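PDB 4ART: structural protein ORF273 from Acidianus two-tailed virus, which is of unknown function but serves as a heat- and acid-stable virion structural protein of an archaeal virus. Local coordinates for residues E29-I34 with Y59-D64; I34-I39 with Q153-N158. All coordinates share one frame; numbering follows the deposited sequence.

Interaction 1. Residues E29-I34 with Y59-D64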
ATOM      1  N   GLU A  29      -2.565 -14.347 -23.380  1.00 29.66           N
ATOM      2  CA  GLU A  29      -3.500 -15.401 -22.975  1.00 29.49           C
ATOM      3  C   GLU A  29      -2.718 -16.539 -22.308  1.00 30.86           C
ATOM      4  O   GLU A  29      -3.143 -17.039 -21.271  1.00 29.65           O
ATOM      5  CB  GLU A  29      -4.309 -15.913 -24.182  1.00 32.15           C
ATOM      6  CG  GLU A  29      -5.591 -16.655 -23.814  1.00 43.11           C
ATOM      7  CD  GLU A  29      -6.699 -15.856 -23.150  1.00 57.14           C
ATOM      8  OE1 GLU A  29      -7.034 -14.757 -23.651  1.00 40.16           O
ATOM      9  OE2 GLU A  29      -7.273 -16.363 -22.160  1.00 63.70           O
ATOM     10  N   LYS A  30      -1.562 -16.918 -22.898  1.00 29.26           N
ATOM     11  CA  LYS A  30      -0.644 -17.945 -22.377  1.00 29.36           C
ATOM     12  C   LYS A  30      -0.144 -17.573 -20.986  1.00 33.08           C
ATOM     13  O   LYS A  30      -0.134 -18.414 -20.095  1.00 33.49           O
ATOM     14  CB  LYS A  30       0.532 -18.169 -23.336  1.00 29.59           C
ATOM     15  CG  LYS A  30       0.120 -18.948 -24.582  1.00 34.44           C
ATOM     16  CD  LYS A  30       1.188 -18.871 -25.682  1.00 40.96           C
ATOM     17  CE  LYS A  30       0.731 -19.450 -27.004  1.00 41.34           C
ATOM     18  NZ  LYS A  30       1.847 -19.529 -27.992  1.00 41.37           N
ATOM     19  N   LEU A  31       0.233 -16.312 -20.796  1.00 30.18           N
ATOM     20  CA  LEU A  31       0.736 -15.813 -19.518  1.00 29.86           C
ATOM     21  C   LEU A  31      -0.316 -15.886 -18.415  1.00 33.85           C
ATOM     22  O   LEU A  31       0.020 -16.248 -17.294  1.00 35.93           O
ATOM     23  CB  LEU A  31       1.270 -14.365 -19.661  1.00 29.30           C
ATOM     24  CG  LEU A  31       2.634 -14.210 -20.350  1.00 34.30           C
ATOM     25  CD1 LEU A  31       2.859 -12.754 -20.750  1.00 32.90           C
ATOM     26  CD2 LEU A  31       3.790 -14.721 -19.451  1.00 34.06           C
ATOM     27  N   ALA A  32      -1.580 -15.529 -18.730  1.00 28.29           N
ATOM     28  CA  ALA A  32      -2.688 -15.563 -17.773  1.00 26.32           C
ATOM     29  C   ALA A  32      -2.988 -17.006 -17.322  1.00 29.93           C
ATOM     30  O   ALA A  32      -3.192 -17.227 -16.137  1.00 29.20           O
ATOM     31  CB  ALA A  32      -3.916 -14.919 -18.373  1.00 26.05           C
ATOM     32  N   ASP A  33      -2.941 -17.995 -18.253  1.00 28.33           N
ATOM     33  CA  ASP A  33      -3.118 -19.405 -17.890  1.00 28.67           C
ATOM     34  C   ASP A  33      -1.952 -19.916 -17.016  1.00 33.87           C
ATOM     35  O   ASP A  33      -2.188 -20.700 -16.089  1.00 32.57           O
ATOM     36  CB  ASP A  33      -3.339 -20.275 -19.123  1.00 32.32           C
ATOM     37  CG  ASP A  33      -4.643 -19.968 -19.851  1.00 48.47           C
ATOM     38  OD1 ASP A  33      -5.560 -19.367 -19.221  1.00 48.19           O
ATOM     39  OD2 ASP A  33      -4.748 -20.308 -21.053  1.00 58.97           O
ATOM     40  N   ILE A  34      -0.708 -19.436 -17.278  1.00 31.30           N
ATOM     41  CA  ILE A  34       0.471 -19.779 -16.464  1.00 31.78           C
ATOM     42  C   ILE A  34       0.232 -19.292 -15.014  1.00 35.31           C
ATOM     43  O   ILE A  34       0.414 -20.062 -14.076  1.00 37.21           O
ATOM     44  CB  ILE A  34       1.811 -19.252 -17.085  1.00 33.84           C
ATOM     45  CG1 ILE A  34       2.186 -20.051 -18.375  1.00 33.38           C
ATOM     46  CG2 ILE A  34       2.972 -19.285 -16.057  1.00 35.00           C
ATOM     47  CD1 ILE A  34       3.132 -19.280 -19.349  1.00 36.11           C
ATOM     48  N   TYR A  59       6.198 -13.587  -8.241  1.00 29.82           N
ATOM     49  CA  TYR A  59       6.718 -14.624  -9.119  1.00 29.79           C
ATOM     50  C   TYR A  59       7.413 -14.053 -10.326  1.00 33.23           C
ATOM     51  O   TYR A  59       7.125 -12.932 -10.741  1.00 31.04           O
ATOM     52  CB  TYR A  59       5.585 -15.494  -9.678  1.00 31.28           C
ATOM     53  CG  TYR A  59       4.720 -16.192  -8.665  1.00 33.98           C
ATOM     54  CD1 TYR A  59       5.007 -17.491  -8.254  1.00 36.56           C
ATOM     55  CD2 TYR A  59       3.536 -15.611  -8.215  1.00 35.01           C
ATOM     56  CE1 TYR A  59       4.188 -18.155  -7.349  1.00 37.53           C
ATOM     57  CE2 TYR A  59       2.713 -16.265  -7.307  1.00 37.03           C
ATOM     58  CZ  TYR A  59       3.037 -17.540  -6.892  1.00 46.51           C
ATOM     59  OH  TYR A  59       2.211 -18.183  -6.029  1.00 56.31           O
ATOM     60  N   TYR A  60       8.263 -14.878 -10.951  1.00 32.23           N
ATOM     61  CA  TYR A  60       8.831 -14.557 -12.246  1.00 31.93           C
ATOM     62  C   TYR A  60       8.342 -15.601 -13.252  1.00 37.46           C
ATOM     63  O   TYR A  60       8.240 -16.783 -12.925  1.00 39.23           O
ATOM     64  CB  TYR A  60      10.357 -14.584 -12.231  1.00 33.82           C
ATOM     65  CG  TYR A  60      11.030 -13.594 -11.298  1.00 35.16           C
ATOM     66  CD1 TYR A  60      10.713 -12.241 -11.335  1.00 35.54           C
ATOM     67  CD2 TYR A  60      12.081 -13.990 -10.478  1.00 37.47           C
ATOM     68  CE1 TYR A  60      11.377 -11.319 -10.517  1.00 36.32           C
ATOM     69  CE2 TYR A  60      12.759 -13.079  -9.674  1.00 38.21           C
ATOM     70  CZ  TYR A  60      12.390 -11.746  -9.679  1.00 41.72           C
ATOM     71  OH  TYR A  60      13.055 -10.860  -8.862  1.00 42.07           O
ATOM     72  N   ILE A  61       8.049 -15.168 -14.467  1.00 32.68           N
ATOM     73  CA  ILE A  61       7.718 -16.061 -15.560  1.00 31.39           C
ATOM     74  C   ILE A  61       8.892 -15.933 -16.504  1.00 32.47           C
ATOM     75  O   ILE A  61       9.289 -14.817 -16.872  1.00 29.48           O
ATOM     76  CB  ILE A  61       6.336 -15.850 -16.258  1.00 32.79           C
ATOM     77  CG1 ILE A  61       5.189 -15.883 -15.228  1.00 33.70           C
ATOM     78  CG2 ILE A  61       6.102 -16.913 -17.355  1.00 31.83           C
ATOM     79  CD1 ILE A  61       3.790 -15.549 -15.778  1.00 30.55           C
ATOM     80  N   LEU A  62       9.489 -17.082 -16.829  1.00 29.51           N
ATOM     81  CA  LEU A  62      10.636 -17.159 -17.706  1.00 30.12           C
ATOM     82  C   LEU A  62      10.180 -17.180 -19.145  1.00 36.74           C
ATOM     83  O   LEU A  62       8.982 -17.354 -19.429  1.00 35.31           O
ATOM     84  CB  LEU A  62      11.547 -18.360 -17.351  1.00 31.12           C
ATOM     85  CG  LEU A  62      12.309 -18.292 -16.012  1.00 36.52           C
ATOM     86  CD1 LEU A  62      13.444 -19.289 -15.974  1.00 38.02           C
ATOM     87  CD2 LEU A  62      12.635 -16.878 -15.545  1.00 35.59           C
ATOM     88  N   ARG A  63      11.117 -16.935 -20.057  1.00 36.36           N
ATOM     89  CA  ARG A  63      10.841 -16.833 -21.482  1.00 38.09           C
ATOM     90  C   ARG A  63      10.293 -18.188 -22.031  1.00 40.43           C
ATOM     91  O   ARG A  63       9.527 -18.188 -22.977  1.00 39.96           O
ATOM     92  CB  ARG A  63      12.132 -16.318 -22.182  1.00 44.68           C
ATOM     93  CG  ARG A  63      11.979 -15.777 -23.593  1.00 58.62           C
ATOM     94  CD  ARG A  63      11.260 -14.448 -23.735  1.00 68.41           C
ATOM     95  NE  ARG A  63      10.941 -14.157 -25.139  1.00 69.96           N
ATOM     96  CZ  ARG A  63       9.895 -14.647 -25.803  1.00 83.35           C
ATOM     97  NH1 ARG A  63       9.038 -15.468 -25.199  1.00 61.83           N
ATOM     98  NH2 ARG A  63       9.701 -14.329 -27.078  1.00 76.42           N
ATOM     99  N   ASP A  64      10.591 -19.309 -21.333  1.00 36.71           N
ATOM    100  CA  ASP A  64      10.136 -20.666 -21.650  1.00 36.45           C
ATOM    101  C   ASP A  64       8.771 -20.987 -21.002  1.00 37.29           C
ATOM    102  O   ASP A  64       8.301 -22.115 -21.107  1.00 37.71           O
ATOM    103  CB  ASP A  64      11.193 -21.711 -21.247  1.00 38.41           C
ATOM    104  CG  ASP A  64      11.541 -21.777 -19.755  1.00 38.65           C
ATOM    105  OD1 ASP A  64      10.830 -21.136 -18.938  1.00 37.20           O
ATOM    106  OD2 ASP A  64      12.490 -22.484 -19.407  1.00 42.45           O
TER
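Ile61 reaches from its strand into the gap between Leu31 and Ile34, which lie about one turn apart on the helix. Both ends of its fork, CD1 and CG2, touch both helix residues. The Leu31 contribution comes from a single methyl: CD2 stands 3.8 Å from Ile61 CD1 and equally 3.8 Å from Ile61 CG2, so it sits over the fork of the isoleucine instead of meeting one branch head on. Leu31 CG lies anti to the carbonyl carbon (chi1 -75°), and with chi2 at 165° the CD1 branch runs on extended from CA while CD2 is the branch turned to the strand. Ile34 answers with its short branch. Its CG2 comes within 3.8 Å of Ile61 CD1 and lies 4.1 Å from both Ile61 CG1 and Ile61 CG2, nestling against the longer arm while also touching the short one. The other branch of Ile34 ends near the same residue, its CD1 being 4.3 Å from Ile61 CG2. Both pairs meet at a slant, and neither runs side by side. The contact is entirely aliphatic, so it depends on the fit of the three side chains and not on directed bonds. Ile67 extends this layer over Ile34 and Ile61, while Ile141 of strand 139-146 packs against both Leu31 and Ile61. Farther round the helix, Glu29 and Asp33 hydrogen-bond to the hydroxyls of Tyr247 and Tyr251, tying its polar flank to strand 247-253. Ile61 and Leu62 direct their side chains to different faces of the sheet, and the face on Ile61's side receives the helix. The arrangement is that of an alpha/beta layer, with helix 23-44 laid on a mixed sheet, here within a fold reported as new.

Interaction 2. Residues I34-I39 with Q153-N158; sequences IVENEI and QYLAVN
Leu155 faces the helix across from Glu36 and Ile39, and its branched end does most of the touching. From CB, which starts the chain toward the helix, CG continues anti to the backbone N (chi1 169°), and chi2 of 64° then swings CD1 back while leaving CD2 fully extended from CA. CB and CG thus serve as the stem, and the extended methyl is what arrives at the helix. There CD2 presses on backbone as well as side chain: it is 3.7 Å from Glu36 CA and 4.0 Å from Glu36 CB, with Glu36 CG hardly farther. The same methyl lies 4.1 Å from Ile39 CG1, filling the step between two helix residues nearly a turn apart. The other methyl is also near this residue, with Leu155 CD1 4.3 Å from Ile39 CG1. Leu155 crosses Glu36 at roughly a right angle and Ile39 at a shallower slant. Two residues along the strand, Val157 and Val35 run past each other in opposite senses and touch through Val157 CG2 and Val35 CG1, 4.1 Å apart. The helix and strand segments are inclined at 146°, nearer antiparallel than crossed. Phe258 of strand 258-261 packs on Glu36, Ile39 and Leu155 alike, and Tyr251 closes in on Leu155 and Val157. At the start of the strand, Gln153 and Tyr154 form a classic beta bulge opposite Glu146. Chemically, the contact rests on dispersion and the exclusion of water: Glu36 lends only its aliphatic base, and its carboxylate turns away from the strand. There Glu36 OE2 lies close to Glu40 OE2, a closeness of like charges that would probably raise the proton affinity of one of them.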
ATOM      1  N   ILE A  34      -0.708 -19.436 -17.278  1.00 31.30           N
ATOM      2  CA  ILE A  34       0.471 -19.779 -16.464  1.00 31.78           C
ATOM      3  C   ILE A  34       0.232 -19.292 -15.014  1.00 35.31           C
ATOM      4  O   ILE A  34       0.414 -20.062 -14.076  1.00 37.21           O
ATOM      5  CB  ILE A  34       1.811 -19.252 -17.085  1.00 33.84           C
ATOM      6  CG1 ILE A  34       2.186 -20.051 -18.375  1.00 33.38           C
ATOM      7  CG2 ILE A  34       2.972 -19.285 -16.057  1.00 35.00           C
ATOM      8  CD1 ILE A  34       3.132 -19.280 -19.349  1.00 36.11           C
ATOM      9  N   VAL A  35      -0.234 -18.035 -14.847  1.00 31.38           N
ATOM     10  CA  VAL A  35      -0.515 -17.448 -13.518  1.00 29.55           C
ATOM     11  C   VAL A  35      -1.656 -18.218 -12.855  1.00 34.65           C
ATOM     12  O   VAL A  35      -1.483 -18.706 -11.756  1.00 36.67           O
ATOM     13  CB  VAL A  35      -0.761 -15.903 -13.564  1.00 30.88           C
ATOM     14  CG1 VAL A  35      -1.318 -15.381 -12.231  1.00 30.45           C
ATOM     15  CG2 VAL A  35       0.514 -15.157 -13.936  1.00 29.50           C
ATOM     16  N   GLU A  36      -2.786 -18.396 -13.560  1.00 32.40           N
ATOM     17  CA  GLU A  36      -3.936 -19.153 -13.062  1.00 33.00           C
ATOM     18  C   GLU A  36      -3.570 -20.551 -12.572  1.00 37.51           C
ATOM     19  O   GLU A  36      -4.023 -20.939 -11.501  1.00 37.92           O
ATOM     20  CB  GLU A  36      -5.021 -19.236 -14.128  1.00 34.10           C
ATOM     21  CG  GLU A  36      -6.227 -20.076 -13.742  1.00 45.75           C
ATOM     22  CD  GLU A  36      -6.383 -21.371 -14.513  1.00 66.01           C
ATOM     23  OE1 GLU A  36      -6.235 -21.359 -15.757  1.00 51.05           O
ATOM     24  OE2 GLU A  36      -6.709 -22.396 -13.871  1.00 74.66           O
ATOM     25  N   ASN A  37      -2.770 -21.303 -13.360  1.00 33.62           N
ATOM     26  CA  ASN A  37      -2.359 -22.664 -13.039  1.00 34.96           C
ATOM     27  C   ASN A  37      -1.564 -22.722 -11.768  1.00 40.52           C
ATOM     28  O   ASN A  37      -1.716 -23.661 -10.995  1.00 41.00           O
ATOM     29  CB  ASN A  37      -1.578 -23.304 -14.173  1.00 36.35           C
ATOM     30  CG  ASN A  37      -2.453 -23.937 -15.230  1.00 68.21           C
ATOM     31  OD1 ASN A  37      -3.428 -24.640 -14.932  1.00 69.83           O
ATOM     32  ND2 ASN A  37      -2.098 -23.743 -16.494  1.00 56.37           N
ATOM     33  N   GLU A  38      -0.725 -21.703 -11.552  1.00 37.53           N
ATOM     34  CA  GLU A  38       0.095 -21.589 -10.371  1.00 38.35           C
ATOM     35  C   GLU A  38      -0.753 -21.222  -9.135  1.00 43.48           C
ATOM     36  O   GLU A  38      -0.630 -21.903  -8.132  1.00 44.69           O
ATOM     37  CB  GLU A  38       1.257 -20.609 -10.623  1.00 38.55           C
ATOM     38  CG  GLU A  38       2.317 -20.564  -9.525  1.00 46.52           C
ATOM     39  CD  GLU A  38       2.962 -21.861  -9.059  1.00 65.15           C
ATOM     40  OE1 GLU A  38       3.053 -22.828  -9.853  1.00 47.91           O
ATOM     41  OE2 GLU A  38       3.406 -21.894  -7.891  1.00 62.55           O
ATOM     42  N   ILE A  39      -1.631 -20.182  -9.205  1.00 40.49           N
ATOM     43  CA  ILE A  39      -2.504 -19.815  -8.065  1.00 41.21           C
ATOM     44  C   ILE A  39      -3.342 -21.047  -7.659  1.00 48.35           C
ATOM     45  O   ILE A  39      -3.430 -21.364  -6.479  1.00 49.85           O
ATOM     46  CB  ILE A  39      -3.433 -18.581  -8.333  1.00 42.58           C
ATOM     47  CG1 ILE A  39      -2.733 -17.389  -9.060  1.00 40.49           C
ATOM     48  CG2 ILE A  39      -4.177 -18.136  -7.064  1.00 43.93           C
ATOM     49  CD1 ILE A  39      -1.571 -16.704  -8.361  1.00 44.17           C
ATOM     50  N   GLN A 153     -12.976 -17.309  -4.188  1.00 48.38           N
ATOM     51  CA  GLN A 153     -14.122 -17.078  -5.058  1.00 47.36           C
ATOM     52  C   GLN A 153     -13.694 -16.720  -6.488  1.00 46.45           C
ATOM     53  O   GLN A 153     -14.208 -17.324  -7.431  1.00 43.83           O
ATOM     54  CB  GLN A 153     -15.030 -15.960  -4.516  1.00 49.12           C
ATOM     55  CG  GLN A 153     -15.488 -16.070  -3.064  1.00 71.21           C
ATOM     56  CD  GLN A 153     -16.562 -15.042  -2.796  1.00 96.37           C
ATOM     57  OE1 GLN A 153     -17.704 -15.179  -3.240  1.00 95.14           O
ATOM     58  NE2 GLN A 153     -16.210 -13.955  -2.118  1.00 90.06           N
ATOM     59  N   TYR A 154     -12.813 -15.698  -6.655  1.00 40.63           N
ATOM     60  CA  TYR A 154     -12.407 -15.229  -7.982  1.00 38.34           C
ATOM     61  C   TYR A 154     -10.943 -14.889  -8.121  1.00 37.33           C
ATOM     62  O   TYR A 154     -10.270 -14.569  -7.143  1.00 35.23           O
ATOM     63  CB  TYR A 154     -13.245 -14.005  -8.421  1.00 40.23           C
ATOM     64  CG  TYR A 154     -14.734 -14.151  -8.197  1.00 46.63           C
ATOM     65  CD1 TYR A 154     -15.514 -14.955  -9.036  1.00 51.39           C
ATOM     66  CD2 TYR A 154     -15.375 -13.473  -7.165  1.00 48.30           C
ATOM     67  CE1 TYR A 154     -16.896 -15.076  -8.850  1.00 55.07           C
ATOM     68  CE2 TYR A 154     -16.750 -13.604  -6.954  1.00 51.00           C
ATOM     69  CZ  TYR A 154     -17.510 -14.398  -7.808  1.00 64.15           C
ATOM     70  OH  TYR A 154     -18.865 -14.535  -7.611  1.00 71.07           O
ATOM     71  N   LEU A 155     -10.469 -14.923  -9.372  1.00 31.90           N
ATOM     72  CA  LEU A 155      -9.130 -14.520  -9.781  1.00 29.71           C
ATOM     73  C   LEU A 155      -9.254 -13.612 -10.980  1.00 32.61           C
ATOM     74  O   LEU A 155     -10.043 -13.880 -11.874  1.00 32.87           O
ATOM     75  CB  LEU A 155      -8.223 -15.748 -10.113  1.00 28.99           C
ATOM     76  CG  LEU A 155      -6.863 -15.480 -10.822  1.00 29.87           C
ATOM     77  CD1 LEU A 155      -5.912 -14.660  -9.957  1.00 27.65           C
ATOM     78  CD2 LEU A 155      -6.195 -16.772 -11.253  1.00 29.43           C
ATOM     79  N   ALA A 156      -8.503 -12.508 -10.969  1.00 29.70           N
ATOM     80  CA  ALA A 156      -8.404 -11.573 -12.076  1.00 29.02           C
ATOM     81  C   ALA A 156      -6.922 -11.378 -12.346  1.00 29.68           C
ATOM     82  O   ALA A 156      -6.138 -11.185 -11.420  1.00 28.17           O
ATOM     83  CB  ALA A 156      -9.058 -10.252 -11.741  1.00 29.45           C
ATOM     84  N   VAL A 157      -6.530 -11.539 -13.596  1.00 25.19           N
ATOM     85  CA  VAL A 157      -5.133 -11.415 -13.987  1.00 23.81           C
ATOM     86  C   VAL A 157      -5.083 -10.224 -14.962  1.00 29.99           C
ATOM     87  O   VAL A 157      -5.768 -10.249 -15.991  1.00 30.02           O
ATOM     88  CB  VAL A 157      -4.603 -12.714 -14.655  1.00 25.62           C
ATOM     89  CG1 VAL A 157      -3.123 -12.580 -15.021  1.00 24.67           C
ATOM     90  CG2 VAL A 157      -4.854 -13.961 -13.803  1.00 24.89           C
ATOM     91  N   ASN A 158      -4.277  -9.207 -14.628  1.00 26.06           N
ATOM     92  CA  ASN A 158      -4.058  -7.984 -15.428  1.00 26.09           C
ATOM     93  C   ASN A 158      -2.636  -7.957 -15.953  1.00 28.56           C
ATOM     94  O   ASN A 158      -1.704  -7.923 -15.168  1.00 26.99           O
ATOM     95  CB  ASN A 158      -4.325  -6.718 -14.574  1.00 27.70           C
ATOM     96  CG  ASN A 158      -5.790  -6.541 -14.256  1.00 54.60           C
ATOM     97  OD1 ASN A 158      -6.638  -6.697 -15.099  1.00 53.61           O
ATOM     98  ND2 ASN A 158      -6.158  -6.578 -12.995  1.00 57.77           N
TER

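In the fold
Interactions 1 and 2 are successive holds of one helix, 23-44, on one seven-stranded sheet. They share Ile34, their centres are 11 Å apart, and they reach strands 58-62 and 154-161, which are separated in the sheet by strands 87-96 and 139-146. The two sites touch directly: Ile61 CD1 of interaction 1 lies 3.8 Å from Val35 CG2 of interaction 2, while Tyr59 CE1 packs 3.7 Å from Glu38 CG. Ala32 CA is likewise 4.1 Å from Val157 CG1. Together the contacts spread the helix across the middle of the sheet, linking chain segments far apart in sequence.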